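PDB 5FJZ: coatomer subunit delta from Saccharomyces cerevisiae, which forms part of the coatomer, the coat complex that is probably required for vesicle budding from Golgi membranes and retrograde return of dilysine-tagged proteins to the ER. Local coordinates for residues T127-S132 with D215-M220. Sequence-based numbering, arbitrary orientation.
Sequences TAVSPS and DALYPM. Unlike the reference sequence in segment 127-132: Ala-128 (reference Trp).
Thr-127 and Tyr-218 meet tip to tip in the mu-homology domain of delta-COP. Strand 123-131, at one margin of an antiparallel sheet, faces the turn that leads into strand 220-229 of the larger mixed sheet. The contact therefore joins the two sheets. Strand 123-131 belongs to the region that interacts with Dsl1. Thr-127 OG1 and Tyr-218 OH lie 2.8 Å apart, within hydrogen-bonding distance, though the tyrosine proton has another acceptor within reach. OG1 lies at the ring edge, in plane with the ring. The threonine oxygen sits between the backbone N and the carbonyl carbon (chi1 65°), which turns it to the tyrosine and sends CG2 to Met-220. Thr-127 CG2 lies 3.9 Å from Met-220 SD.

Val-129, two residues on, points to the same side. Val-129 CG2 comes obliquely to the phenol end, 3.3 Å from Tyr-218 OH. Val-129 and Leu-217 also meet at their tips, with Val-129 CG1 3.8 Å from Leu-217 CD1. A phenylalanine in place of Tyr-218 would probably deprive Thr-127 OG1 of this hydroxyl partner and leave a gap beside Val-129 CG2.

Thr-127 OG1 is also hydrogen-bonded to Arg-29 O. The Arg-29 side chain makes a cation-pi contact with the Tyr-218 ring and a salt bridge to Asp-215, which also pairs with Arg-91 of a second copy of this protein. Phe-138 of the neighbouring strand touches both Val-129 and Leu-217. Within the turn, a cis peptide links Tyr-218 to Pro-219, and Tyr-218 N bonds to Asp-215 O at 3.2 Å.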
loop_
_atom_site.group_PDB
_atom_site.type_symbol
_atom_site.label_atom_id
_atom_site.label_comp_id
_atom_site.label_asym_id
_atom_site.label_seq_id
_atom_site.Cartn_x
_atom_site.Cartn_y
_atom_site.Cartn_z
ATOM N N THR A 127 6.197 24.430 -18.228
ATOM C CA THR A 127 4.820 24.853 -18.482
ATOM C C THR A 127 4.714 26.368 -18.509
ATOM O O THR A 127 5.441 27.054 -17.798
ATOM C CB THR A 127 3.838 24.256 -17.465
ATOM O OG1 THR A 127 4.076 24.732 -16.150
ATOM C CG2 THR A 127 3.938 22.753 -17.417
ATOM N N ALA A 128 3.716 26.846 -19.263
ATOM C CA ALA A 128 3.340 28.247 -19.296
ATOM C C ALA A 128 1.829 28.301 -19.276
ATOM O O ALA A 128 1.159 27.558 -19.935
ATOM C CB ALA A 128 3.903 28.894 -20.534
ATOM N N VAL A 129 1.295 29.117 -18.405
ATOM C CA VAL A 129 -0.143 29.184 -18.208
ATOM C C VAL A 129 -0.597 30.658 -18.258
ATOM O O VAL A 129 0.100 31.507 -17.745
ATOM C CB VAL A 129 -0.498 28.549 -16.866
ATOM C CG1 VAL A 129 -1.962 28.804 -16.542
ATOM C CG2 VAL A 129 -0.223 27.050 -16.878
ATOM N N SER A 130 -1.773 30.924 -18.816
ATOM C CA SER A 130 -2.381 32.253 -18.744
ATOM C C SER A 130 -3.921 32.138 -18.859
ATOM O O SER A 130 -4.433 31.162 -19.389
ATOM C CB SER A 130 -1.782 33.150 -19.830
ATOM O OG SER A 130 -2.181 32.650 -21.098
ATOM N N PRO A 131 -4.659 33.131 -18.333
ATOM C CA PRO A 131 -6.112 33.034 -18.304
ATOM C C PRO A 131 -6.622 32.986 -19.694
ATOM O O PRO A 131 -6.066 33.647 -20.529
ATOM C CB PRO A 131 -6.547 34.331 -17.609
ATOM C CG PRO A 131 -5.391 34.704 -16.730
ATOM C CD PRO A 131 -4.154 34.252 -17.485
ATOM N N SER A 132 -7.624 32.181 -19.952
ATOM C CA SER A 132 -8.143 32.054 -21.295
ATOM C C SER A 132 -9.114 33.165 -21.651
ATOM O O SER A 132 -9.701 33.817 -20.798
ATOM C CB SER A 132 -8.770 30.688 -21.556
ATOM O OG SER A 132 -10.106 30.609 -21.114
ATOM N N ASP A 215 -3.301 27.187 -9.592
ATOM C CA ASP A 215 -2.603 26.142 -8.807
ATOM C C ASP A 215 -3.342 24.784 -8.859
ATOM O O ASP A 215 -2.713 23.770 -8.639
ATOM C CB ASP A 215 -2.354 26.521 -7.364
ATOM C CG ASP A 215 -1.366 27.658 -7.184
ATOM O OD1 ASP A 215 -0.434 27.810 -8.006
ATOM O OD2 ASP A 215 -1.553 28.413 -6.203
ATOM N N ALA A 216 -4.602 24.778 -9.272
ATOM C CA ALA A 216 -5.413 23.594 -9.407
ATOM C C ALA A 216 -5.031 22.758 -10.603
ATOM O O ALA A 216 -5.380 21.573 -10.717
ATOM C CB ALA A 216 -6.877 23.988 -9.572
ATOM N N LEU A 217 -4.285 23.378 -11.521
ATOM C CA LEU A 217 -3.852 22.676 -12.694
ATOM C C LEU A 217 -2.668 21.763 -12.370
ATOM O O LEU A 217 -2.208 21.054 -13.246
ATOM C CB LEU A 217 -3.437 23.692 -13.781
ATOM C CG LEU A 217 -4.447 24.657 -14.375
ATOM C CD1 LEU A 217 -3.679 25.724 -15.188
ATOM C CD2 LEU A 217 -5.391 23.923 -15.273
ATOM N N TYR A 218 -2.106 21.849 -11.147
ATOM C CA TYR A 218 -0.897 21.118 -10.811
ATOM C C TYR A 218 -1.142 20.129 -9.640
ATOM O O TYR A 218 -2.064 20.357 -8.857
ATOM C CB TYR A 218 0.212 22.102 -10.428
ATOM C CG TYR A 218 0.649 22.941 -11.564
ATOM C CD1 TYR A 218 1.608 22.524 -12.444
ATOM C CD2 TYR A 218 0.128 24.225 -11.721
ATOM C CE1 TYR A 218 1.976 23.333 -13.537
ATOM C CE2 TYR A 218 0.445 25.011 -12.809
ATOM C CZ TYR A 218 1.366 24.570 -13.706
ATOM O OH TYR A 218 1.720 25.387 -14.762
ATOM N N PRO A 219 -0.394 19.006 -9.539
ATOM C CA PRO A 219 0.669 18.499 -10.440
ATOM C C PRO A 219 0.166 18.005 -11.810
ATOM O O PRO A 219 -0.866 17.333 -11.938
ATOM C CB PRO A 219 1.320 17.427 -9.610
ATOM C CG PRO A 219 0.221 16.892 -8.668
ATOM C CD PRO A 219 -0.749 18.021 -8.468
ATOM N N MET A 220 0.880 18.328 -12.863
ATOM C CA MET A 220 0.636 17.723 -14.151
ATOM C C MET A 220 1.553 16.497 -14.287
ATOM O O MET A 220 2.757 16.586 -14.047
ATOM C CB MET A 220 0.967 18.725 -15.282
ATOM C CG MET A 220 0.151 20.001 -15.228
ATOM S SD MET A 220 0.516 21.136 -16.589
ATOM C CE MET A 220 -0.570 22.501 -16.153
#